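Local coordinates for putative nisin-resistance protein (Streptococcus agalactiae 515, PDB 4Y68) that probably protects the bacterium from the lantibiotic nisin by recognising and cleaving it, as a peptidase of family S41, at residues A219-H224 with S295-E300; M232-F237 with T286-D291; P109-L114 with M146-K151; T122-S127 with S135-K140. All coordinates share one frame; numbering follows the deposited sequence.

Interaction 1 of 4, residues A219-H224 with S295-E300; sequences AIITNH and SLPLQE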
# COMPACT_ATOMS: atom_id res chain seq x y z
N ALA A 219 14.14 -11.26 9.53
CA ALA A 219 14.85 -10.15 8.91
C ALA A 219 14.05 -9.62 7.72
O ALA A 219 13.62 -10.38 6.86
CB ALA A 219 16.24 -10.57 8.49
N ILE A 220 13.86 -8.31 7.68
CA ILE A 220 13.10 -7.70 6.59
C ILE A 220 13.99 -6.82 5.73
O ILE A 220 14.68 -5.95 6.24
CB ILE A 220 11.94 -6.84 7.12
CG1 ILE A 220 11.00 -7.65 7.99
CG2 ILE A 220 11.15 -6.28 5.97
CD1 ILE A 220 9.86 -6.85 8.50
N ILE A 221 13.95 -7.02 4.42
CA ILE A 221 14.78 -6.23 3.52
C ILE A 221 13.94 -5.24 2.72
O ILE A 221 12.86 -5.59 2.21
CB ILE A 221 15.59 -7.14 2.56
CG1 ILE A 221 16.46 -8.10 3.36
CG2 ILE A 221 16.43 -6.30 1.58
CD1 ILE A 221 17.25 -9.10 2.49
N THR A 222 14.41 -4.00 2.63
CA THR A 222 13.75 -2.97 1.86
C THR A 222 14.79 -2.28 0.98
O THR A 222 15.97 -2.28 1.30
CB THR A 222 13.07 -1.93 2.78
OG1 THR A 222 14.06 -1.21 3.53
CG2 THR A 222 12.10 -2.59 3.75
N ASN A 223 14.36 -1.67 -0.12
CA ASN A 223 15.26 -0.80 -0.87
C ASN A 223 14.52 0.47 -1.25
O ASN A 223 13.39 0.65 -0.81
CB ASN A 223 15.86 -1.51 -2.10
CG ASN A 223 14.84 -1.84 -3.18
OD1 ASN A 223 13.64 -1.67 -2.99
ND2 ASN A 223 15.33 -2.33 -4.33
N HIS A 224 15.14 1.36 -2.03
CA HIS A 224 14.56 2.66 -2.34
C HIS A 224 13.22 2.58 -3.07
O HIS A 224 12.43 3.52 -3.04
CB HIS A 224 15.54 3.50 -3.17
CG HIS A 224 16.65 4.12 -2.37
ND1 HIS A 224 16.44 4.71 -1.14
CD2 HIS A 224 17.98 4.23 -2.61
CE1 HIS A 224 17.59 5.16 -0.66
NE2 HIS A 224 18.54 4.89 -1.54
N SER A 295 24.28 -1.86 1.79
CA SER A 295 24.10 -2.21 0.39
C SER A 295 24.19 -3.72 0.22
O SER A 295 24.03 -4.23 -0.88
CB SER A 295 25.13 -1.52 -0.49
OG SER A 295 26.42 -2.08 -0.26
N LEU A 296 24.45 -4.43 1.31
CA LEU A 296 24.52 -5.89 1.32
C LEU A 296 23.51 -6.49 2.32
O LEU A 296 23.89 -7.22 3.24
CB LEU A 296 25.95 -6.35 1.66
CG LEU A 296 26.93 -6.60 0.50
CD1 LEU A 296 26.72 -5.65 -0.64
CD2 LEU A 296 28.39 -6.54 0.98
N PRO A 297 22.21 -6.21 2.14
CA PRO A 297 21.27 -6.65 3.17
C PRO A 297 21.04 -8.16 3.22
O PRO A 297 20.73 -8.67 4.29
CB PRO A 297 19.98 -5.90 2.82
CG PRO A 297 20.10 -5.55 1.42
CD PRO A 297 21.56 -5.36 1.12
N LEU A 298 21.19 -8.89 2.11
CA LEU A 298 21.06 -10.35 2.19
C LEU A 298 22.17 -10.94 3.05
O LEU A 298 21.94 -11.85 3.86
CB LEU A 298 21.08 -11.00 0.81
CG LEU A 298 19.76 -11.04 0.06
CD1 LEU A 298 20.01 -11.54 -1.35
CD2 LEU A 298 18.77 -11.94 0.79
N GLN A 299 23.37 -10.42 2.85
CA GLN A 299 24.53 -10.91 3.57
C GLN A 299 24.36 -10.63 5.07
O GLN A 299 24.40 -11.53 5.90
CB GLN A 299 25.81 -10.25 3.03
CG GLN A 299 27.09 -10.68 3.75
CD GLN A 299 28.35 -10.00 3.21
OE1 GLN A 299 28.67 -8.86 3.58
NE2 GLN A 299 29.08 -10.70 2.35
N GLU A 300 24.12 -9.37 5.40
CA GLU A 300 24.06 -8.96 6.80
C GLU A 300 22.85 -9.59 7.48
O GLU A 300 22.92 -9.93 8.66
CB GLU A 300 24.05 -7.44 6.89
CG GLU A 300 25.29 -6.82 6.20
CD GLU A 300 25.60 -5.39 6.63
OE1 GLU A 300 25.03 -4.95 7.67
OE2 GLU A 300 26.40 -4.71 5.93

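Interaction 2 of 4, residues M232-F237 with T286-D291; sequences MTFLSF and TPILPD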
# COMPACT_ATOMS: atom_id res chain seq x y z
N MET A 232 3.55 0.20 4.28
CA MET A 232 2.62 -0.01 5.39
C MET A 232 2.64 -1.45 5.89
O MET A 232 2.35 -1.71 7.06
CB MET A 232 1.19 0.38 5.01
CG MET A 232 0.77 1.73 5.62
SD MET A 232 1.81 3.07 4.98
CE MET A 232 1.10 3.08 3.32
N THR A 233 2.98 -2.39 5.00
CA THR A 233 3.27 -3.75 5.41
C THR A 233 4.53 -3.77 6.26
O THR A 233 4.57 -4.44 7.29
CB THR A 233 3.44 -4.70 4.22
OG1 THR A 233 2.19 -4.80 3.55
CG2 THR A 233 3.85 -6.10 4.70
N PHE A 234 5.56 -3.05 5.81
CA PHE A 234 6.77 -2.90 6.61
C PHE A 234 6.45 -2.31 7.98
O PHE A 234 6.93 -2.80 8.97
CB PHE A 234 7.79 -2.00 5.88
CG PHE A 234 9.12 -1.85 6.60
CD1 PHE A 234 9.54 -2.79 7.52
CD2 PHE A 234 9.94 -0.77 6.35
CE1 PHE A 234 10.75 -2.65 8.18
CE2 PHE A 234 11.15 -0.63 7.00
CZ PHE A 234 11.56 -1.57 7.92
N LEU A 235 5.63 -1.26 8.04
CA LEU A 235 5.30 -0.65 9.33
C LEU A 235 4.61 -1.64 10.27
O LEU A 235 4.78 -1.56 11.48
CB LEU A 235 4.41 0.58 9.15
CG LEU A 235 5.17 1.75 8.54
CD1 LEU A 235 4.30 3.01 8.47
CD2 LEU A 235 6.43 1.98 9.36
N SER A 236 3.85 -2.57 9.71
CA SER A 236 3.09 -3.52 10.53
C SER A 236 3.98 -4.46 11.34
O SER A 236 3.50 -5.11 12.26
CB SER A 236 2.17 -4.35 9.65
OG SER A 236 1.33 -3.53 8.88
N PHE A 237 5.26 -4.55 10.98
CA PHE A 237 6.25 -5.35 11.73
C PHE A 237 7.07 -4.51 12.71
O PHE A 237 7.83 -5.07 13.51
CB PHE A 237 7.22 -6.07 10.79
CG PHE A 237 6.58 -7.18 9.99
CD1 PHE A 237 6.61 -8.49 10.44
CD2 PHE A 237 5.94 -6.91 8.78
CE1 PHE A 237 6.03 -9.52 9.71
CE2 PHE A 237 5.35 -7.93 8.05
CZ PHE A 237 5.40 -9.25 8.51
N THR A 286 7.12 9.99 4.02
CA THR A 286 8.50 10.03 4.46
C THR A 286 9.10 8.62 4.49
O THR A 286 8.45 7.65 4.91
CB THR A 286 8.62 10.65 5.86
OG1 THR A 286 8.01 9.78 6.80
CG2 THR A 286 7.91 11.98 5.91
N PRO A 287 10.35 8.50 4.03
CA PRO A 287 10.99 7.19 3.93
C PRO A 287 11.13 6.50 5.29
O PRO A 287 11.26 7.13 6.33
CB PRO A 287 12.37 7.53 3.33
CG PRO A 287 12.11 8.78 2.52
CD PRO A 287 11.14 9.56 3.37
N ILE A 288 11.09 5.17 5.27
CA ILE A 288 11.33 4.40 6.47
C ILE A 288 12.79 3.94 6.50
O ILE A 288 13.28 3.33 5.56
CB ILE A 288 10.37 3.21 6.54
CG1 ILE A 288 8.92 3.70 6.41
CG2 ILE A 288 10.57 2.45 7.86
CD1 ILE A 288 7.93 2.56 6.15
N LEU A 289 13.48 4.26 7.59
CA LEU A 289 14.85 3.79 7.80
C LEU A 289 14.87 2.36 8.31
O LEU A 289 14.24 2.06 9.31
CB LEU A 289 15.59 4.67 8.81
CG LEU A 289 16.21 5.99 8.35
CD1 LEU A 289 17.67 5.77 7.98
CD2 LEU A 289 15.43 6.54 7.19
N PRO A 290 15.58 1.46 7.62
CA PRO A 290 15.75 0.13 8.21
C PRO A 290 16.64 0.23 9.44
O PRO A 290 17.32 1.24 9.56
CB PRO A 290 16.42 -0.68 7.10
CG PRO A 290 17.07 0.34 6.23
CD PRO A 290 16.18 1.55 6.28
N ASP A 291 16.62 -0.77 10.32
CA ASP A 291 17.45 -0.73 11.53
C ASP A 291 18.94 -0.63 11.19
O ASP A 291 19.72 0.01 11.89
CB ASP A 291 17.21 -1.98 12.38
CG ASP A 291 15.77 -2.12 12.82
OD1 ASP A 291 15.10 -1.08 13.01
OD2 ASP A 291 15.30 -3.27 12.96

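Interaction 3 of 4, residues P109-L114 with M146-K151; sequences PEYRRL and MEKSYK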
# COMPACT_ATOMS: atom_id res chain seq x y z
N PRO A 109 4.39 -14.39 -4.65
CA PRO A 109 5.52 -14.60 -3.75
C PRO A 109 6.30 -15.84 -4.16
O PRO A 109 5.72 -16.74 -4.77
CB PRO A 109 4.87 -14.81 -2.37
CG PRO A 109 3.51 -14.29 -2.50
CD PRO A 109 3.11 -14.52 -3.94
N GLU A 110 7.58 -15.86 -3.82
CA GLU A 110 8.50 -16.96 -4.12
C GLU A 110 9.34 -17.16 -2.89
O GLU A 110 9.53 -16.21 -2.14
CB GLU A 110 9.41 -16.62 -5.30
CG GLU A 110 9.06 -17.26 -6.61
CD GLU A 110 10.11 -16.96 -7.66
OE1 GLU A 110 10.55 -15.79 -7.72
OE2 GLU A 110 10.51 -17.90 -8.41
N TYR A 111 9.85 -18.37 -2.68
CA TYR A 111 10.89 -18.57 -1.66
C TYR A 111 12.02 -19.44 -2.18
O TYR A 111 11.83 -20.23 -3.11
CB TYR A 111 10.31 -19.19 -0.39
CG TYR A 111 10.26 -20.70 -0.46
CD1 TYR A 111 9.27 -21.35 -1.18
CD2 TYR A 111 11.22 -21.48 0.18
CE1 TYR A 111 9.23 -22.72 -1.26
CE2 TYR A 111 11.17 -22.86 0.12
CZ TYR A 111 10.18 -23.47 -0.61
OH TYR A 111 10.12 -24.84 -0.68
N ARG A 112 13.19 -19.29 -1.59
CA ARG A 112 14.30 -20.22 -1.76
C ARG A 112 14.86 -20.59 -0.39
O ARG A 112 15.08 -19.72 0.44
CB ARG A 112 15.42 -19.62 -2.61
CG ARG A 112 15.00 -19.19 -4.00
CD ARG A 112 14.69 -20.37 -4.90
NE ARG A 112 14.53 -19.91 -6.28
CZ ARG A 112 13.38 -19.55 -6.82
NH1 ARG A 112 12.26 -19.62 -6.12
NH2 ARG A 112 13.33 -19.14 -8.08
N ARG A 113 15.11 -21.87 -0.16
CA ARG A 113 15.79 -22.25 1.06
C ARG A 113 17.26 -21.84 1.00
O ARG A 113 17.97 -22.23 0.08
CB ARG A 113 15.66 -23.75 1.31
CG ARG A 113 16.32 -24.18 2.60
CD ARG A 113 16.00 -25.60 2.94
NE ARG A 113 14.58 -25.80 3.20
CZ ARG A 113 13.98 -25.56 4.36
NH1 ARG A 113 14.65 -25.08 5.40
NH2 ARG A 113 12.69 -25.79 4.48
N LEU A 114 17.71 -21.05 1.96
CA LEU A 114 19.12 -20.66 2.07
C LEU A 114 19.95 -21.74 2.75
O LEU A 114 21.07 -22.03 2.35
CB LEU A 114 19.26 -19.34 2.84
CG LEU A 114 19.54 -18.09 2.00
CD1 LEU A 114 18.84 -18.18 0.67
CD2 LEU A 114 19.12 -16.83 2.73
N MET A 146 3.47 -21.77 7.14
CA MET A 146 2.82 -22.75 8.02
C MET A 146 3.31 -24.20 7.81
O MET A 146 3.37 -24.97 8.77
CB MET A 146 1.29 -22.69 7.84
CG MET A 146 0.61 -21.40 8.37
SD MET A 146 0.76 -21.06 10.15
CE MET A 146 0.04 -22.53 10.87
N GLU A 147 3.66 -24.56 6.58
CA GLU A 147 4.02 -25.95 6.27
C GLU A 147 5.48 -26.21 5.91
O GLU A 147 5.83 -27.31 5.50
CB GLU A 147 3.15 -26.42 5.12
CG GLU A 147 1.70 -26.07 5.32
CD GLU A 147 0.83 -27.25 5.08
OE1 GLU A 147 1.33 -28.37 5.26
OE2 GLU A 147 -0.35 -27.07 4.72
N LYS A 148 6.34 -25.20 6.02
CA LYS A 148 7.75 -25.42 5.74
C LYS A 148 8.51 -25.41 7.04
O LYS A 148 8.03 -24.92 8.07
CB LYS A 148 8.33 -24.36 4.80
CG LYS A 148 7.70 -24.31 3.41
CD LYS A 148 7.96 -25.57 2.60
CE LYS A 148 7.65 -25.30 1.14
NZ LYS A 148 7.61 -26.53 0.33
N SER A 149 9.72 -25.96 7.00
CA SER A 149 10.52 -26.05 8.20
C SER A 149 11.63 -24.99 8.18
O SER A 149 12.36 -24.87 7.19
CB SER A 149 11.10 -27.45 8.31
OG SER A 149 12.29 -27.44 9.07
N TYR A 150 11.73 -24.22 9.26
CA TYR A 150 12.73 -23.16 9.37
C TYR A 150 12.84 -22.70 10.81
O TYR A 150 11.96 -22.97 11.61
CB TYR A 150 12.36 -21.96 8.48
CG TYR A 150 10.96 -21.44 8.69
CD1 TYR A 150 9.91 -21.90 7.90
CD2 TYR A 150 10.67 -20.51 9.69
CE1 TYR A 150 8.63 -21.44 8.09
CE2 TYR A 150 9.37 -20.05 9.89
CZ TYR A 150 8.36 -20.52 9.08
OH TYR A 150 7.07 -20.08 9.26
N LYS A 151 13.90 -21.95 11.10
CA LYS A 151 14.09 -21.31 12.40
C LYS A 151 14.22 -19.79 12.26
O LYS A 151 14.28 -19.05 13.25
CB LYS A 151 15.34 -21.86 13.08
CG LYS A 151 15.26 -23.32 13.53
CD LYS A 151 16.64 -23.77 14.06
CE LYS A 151 16.65 -25.22 14.55
NZ LYS A 151 18.06 -25.71 14.82

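Interaction 4 of 4, residues T122-S127 with S135-K140; sequences TIPSIS and SHYSGK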
# COMPACT_ATOMS: atom_id res chain seq x y z
N THR A 122 10.45 -13.82 -1.13
CA THR A 122 10.24 -12.67 -1.99
C THR A 122 8.77 -12.29 -1.98
O THR A 122 7.90 -13.12 -2.26
CB THR A 122 10.71 -12.97 -3.41
OG1 THR A 122 12.10 -13.33 -3.37
CG2 THR A 122 10.54 -11.77 -4.34
N ILE A 123 8.48 -11.05 -1.63
CA ILE A 123 7.11 -10.57 -1.47
C ILE A 123 6.84 -9.41 -2.41
O ILE A 123 7.16 -8.27 -2.09
CB ILE A 123 6.88 -10.15 0.00
CG1 ILE A 123 7.03 -11.36 0.93
CG2 ILE A 123 5.53 -9.44 0.16
CD1 ILE A 123 7.47 -11.00 2.31
N PRO A 124 6.28 -9.68 -3.60
CA PRO A 124 6.23 -8.68 -4.67
C PRO A 124 4.95 -7.86 -4.74
O PRO A 124 3.95 -8.23 -4.11
CB PRO A 124 6.35 -9.53 -5.94
CG PRO A 124 5.55 -10.74 -5.57
CD PRO A 124 5.85 -11.00 -4.10
N SER A 125 4.99 -6.79 -5.52
CA SER A 125 3.79 -6.02 -5.89
C SER A 125 2.67 -6.87 -6.45
O SER A 125 2.90 -7.71 -7.32
CB SER A 125 4.13 -4.96 -6.95
OG SER A 125 5.38 -4.34 -6.71
N ILE A 126 1.46 -6.64 -5.98
CA ILE A 126 0.26 -7.17 -6.60
C ILE A 126 -0.85 -6.15 -6.43
O ILE A 126 -1.10 -5.67 -5.32
CB ILE A 126 -0.19 -8.50 -5.99
CG1 ILE A 126 -1.58 -8.88 -6.52
CG2 ILE A 126 -0.21 -8.42 -4.46
CD1 ILE A 126 -2.04 -10.27 -6.10
N SER A 127 -1.53 -5.85 -7.53
CA SER A 127 -2.57 -4.83 -7.56
C SER A 127 -3.93 -5.42 -7.83
O SER A 127 -4.93 -4.69 -7.88
CB SER A 127 -2.26 -3.78 -8.62
OG SER A 127 -1.68 -2.66 -8.00
N SER A 135 -6.14 -14.62 -3.36
CA SER A 135 -6.08 -15.82 -2.52
C SER A 135 -4.91 -16.75 -2.92
O SER A 135 -4.30 -17.43 -2.08
CB SER A 135 -7.40 -16.58 -2.60
OG SER A 135 -8.49 -15.73 -2.24
N HIS A 136 -4.59 -16.78 -4.21
CA HIS A 136 -3.40 -17.49 -4.65
C HIS A 136 -2.14 -16.83 -4.08
O HIS A 136 -1.23 -17.51 -3.64
CB HIS A 136 -3.33 -17.56 -6.17
CG HIS A 136 -2.07 -18.17 -6.68
ND1 HIS A 136 -1.40 -17.68 -7.78
CD2 HIS A 136 -1.33 -19.21 -6.22
CE1 HIS A 136 -0.30 -18.39 -7.98
NE2 HIS A 136 -0.24 -19.33 -7.05
N TYR A 137 -2.10 -15.50 -4.05
CA TYR A 137 -0.94 -14.79 -3.51
C TYR A 137 -0.79 -15.06 -2.01
O TYR A 137 0.26 -15.49 -1.57
CB TYR A 137 -1.06 -13.29 -3.78
CG TYR A 137 0.12 -12.40 -3.32
CD1 TYR A 137 0.39 -12.20 -1.97
CD2 TYR A 137 0.90 -11.72 -4.26
CE1 TYR A 137 1.45 -11.36 -1.56
CE2 TYR A 137 1.94 -10.87 -3.87
CZ TYR A 137 2.21 -10.70 -2.53
OH TYR A 137 3.23 -9.88 -2.17
N SER A 138 -1.85 -14.81 -1.24
CA SER A 138 -1.79 -15.04 0.21
C SER A 138 -1.61 -16.52 0.54
O SER A 138 -0.87 -16.85 1.47
CB SER A 138 -3.03 -14.48 0.91
OG SER A 138 -4.25 -15.05 0.42
N GLY A 139 -2.27 -17.40 -0.21
CA GLY A 139 -2.18 -18.84 0.03
C GLY A 139 -0.77 -19.36 -0.11
O GLY A 139 -0.28 -20.16 0.71
N LYS A 140 -0.09 -18.90 -1.15
CA LYS A 140 1.31 -19.23 -1.36
C LYS A 140 2.16 -18.84 -0.14
O LYS A 140 3.05 -19.58 0.27
CB LYS A 140 1.81 -18.52 -2.63
CG LYS A 140 2.52 -19.40 -3.65
CD LYS A 140 4.03 -19.26 -3.52
CE LYS A 140 4.78 -19.93 -4.67
NZ LYS A 140 4.64 -19.23 -6.00

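Interaction 1 of 4, residues A219-H224 with S295-E300
I221 meets two consecutive residues of the first helical turn, P297 and L298, with a different branch for each. The broader, better covered part is at P297. I221 CG2 packs against the pyrrolidine ring, 3.7 Å from P297 CG and 3.8 Å from P297 CB, and the two side chains cross at about a right angle. With CG1 anti to its own carbonyl carbon (chi1 -58°) and the chain carried on straight through chi2, I221 carries CD1 out toward L298. There the methyl comes within 3.9 Å of P297 O and 3.6 Å of L298 CD2. No hydrogen bond joins the two segments. The strand under I221 belongs to the mixed sheet of the S41 peptidase core, where 218-222 runs parallel between 152-156 and 243-247, and helix 297-308, the last of the chain, packs on this face. Its first turn is marked by L296 at the N-cap position, whose O accepts from E300 N at 3.1 Å. S301, one turn on, also touches I221, and F246 of strand 243-247 touches P297. L298, on the solvent side, gives a single close touch. Its CB points off from the strand, and this otherwise exposed residue meets I221 chiefly through CD2, with CG behind it.

Interaction 2 of 4, residues M232-F237 with T286-D291
The backbones carrying L235 and I288 keep well apart, 8.4 Å between their CA atoms, so a helical turn and an extended loop meet through side chains alone. I288 bridges the distance with two of its branches. CG2 reaches the F234 ring obliquely, 3.2 Å from CE2 and 3.6 Å from CD2, the shorter of these tighter than an ordinary carbon-carbon contact. CD1 goes to L235 instead, lying 3.6 Å from CD2 and 3.7 Å from CG. F234 swings CG anti to its backbone N (chi1 -177°), which lays the ring alongside the isoleucine, the two side chains running past each other in opposite directions. All three residues are buried and no polar group takes part. Within 232-237, S236 OG donates to M232 O at 2.8 Å, in the carbonyl plane. The loop is pinned near the contact by I288 N, which bonds to T250 OG1. Helix 229-235 has strand 243-247 on the F234 side, where the ring touches S245; M232, T233 and S236 pack on helix 165-171, and M232 and S236 also reach strand 180-185.

Interaction 3 of 4, residues P109-L114 with M146-K151
R113 runs out nearly straight as far as CD, then bends at chi3 (-63°), and this turn brings its guanidinium round to the carbonyl of S149; K148 folds at chi2 (-65°), which carries its CE and NZ across the end of Y111. The elements joined are the edge strand 110-113, paired antiparallel with 118-122 as a beta hairpin, and the link that leads from helix 131-147 into strand 152-156. That link is the return leg of a beta-alpha-beta crossover, since 118-122 and 152-156 are parallel neighbours in the mixed sheet. Y111 and K148 cross at about a right angle. K148 CE lies 3.1 Å from Y111 OH and 3.6 Å from Y111 CZ, approaching the ring obliquely, and K148 NZ is 3.2 Å from the same hydroxyl. The hairpin's inner strand and the helix also take part: L119 touches both K148 and R113, and I144 packs on Y111. This is a surface contact, with R113 and S149 exposed. Elsewhere on the strand, R112 NH2 forms a salt bridge with E110 OE2, and R112 NH1 bonds to Y111 O, tying the arginine to its own strand. R113, by contrast, spans the gap end-on with two hydrogen bonds to one acceptor in the guanidinium plane, both bent because the donors share it. R113 NH1 reaches S149 O at 2.9 Å, nearly in line with the carbonyl bond (162°), while R113 NH2, likewise 2.9 Å from S149 O, comes in on a lone pair.

Interaction 4 of 4, residues T122-S127 with S135-K140
The Y137 ring has I126 over one face and P109 over the other, with P124 and I123 at its hydroxyl edge. I126 CG2 makes a CH-pi contact, 3.8 Å from the ring centroid and 30° off the normal, its nearest ring atom being CE2. Near the ring plane lie P124 O and I123 CG2, the methyl 3.3 Å from Y137 OH, while P124 CD comes within 3.4 Å of the same oxygen. The hydroxyl donates a short hydrogen bond, 2.6 Å from Y137 OH to P124 O, lying in the carbonyl plane on a lone pair, at a C=O...donor angle of 141°. This gives a buried phenol a polar partner and fixes how far the ring reaches into the loop. I126 contributes a second branch as well: with CG1 anti to its backbone N (chi1 170°), CD1 is led along the ring to 3.9 Å from Y137 CB, so the isoleucine lines the side chain from its root to beyond the middle of the ring. Y137 thus joins helix 131-147 to the loop that leaves strand 118-122. The loop is also tied elsewhere, I123 by backbone bonding to D156 at the end of strand 152-156 and I126 by backbone bonding to N164. Helix 165-171 closes over the site, where P167 and M168 touch both I126 and Y137.

Interactions 2 and 4 are buried, interaction 1 is partly so, and interaction 3 lies at the surface. The chemistry follows: interactions 1 and 2 are wholly apolar, interaction 4 adds one buried hydroxyl bond to its apolar packing, and interaction 3 pairs an arginine with a backbone carbonyl and sets a lysine chain against a tyrosine. Interactions 1 and 2 meet at strand 218-222, whose I221 turns to helix 297-308 while I220 and T222, on its other face, pack against F237 and F234. Interactions 3 and 4 both draw on helix 131-147 and join directly, E110 O probably accepting from T122 N. Interactions 1 and 3 reach the same mixed sheet without touching, their centres about 18 Å apart.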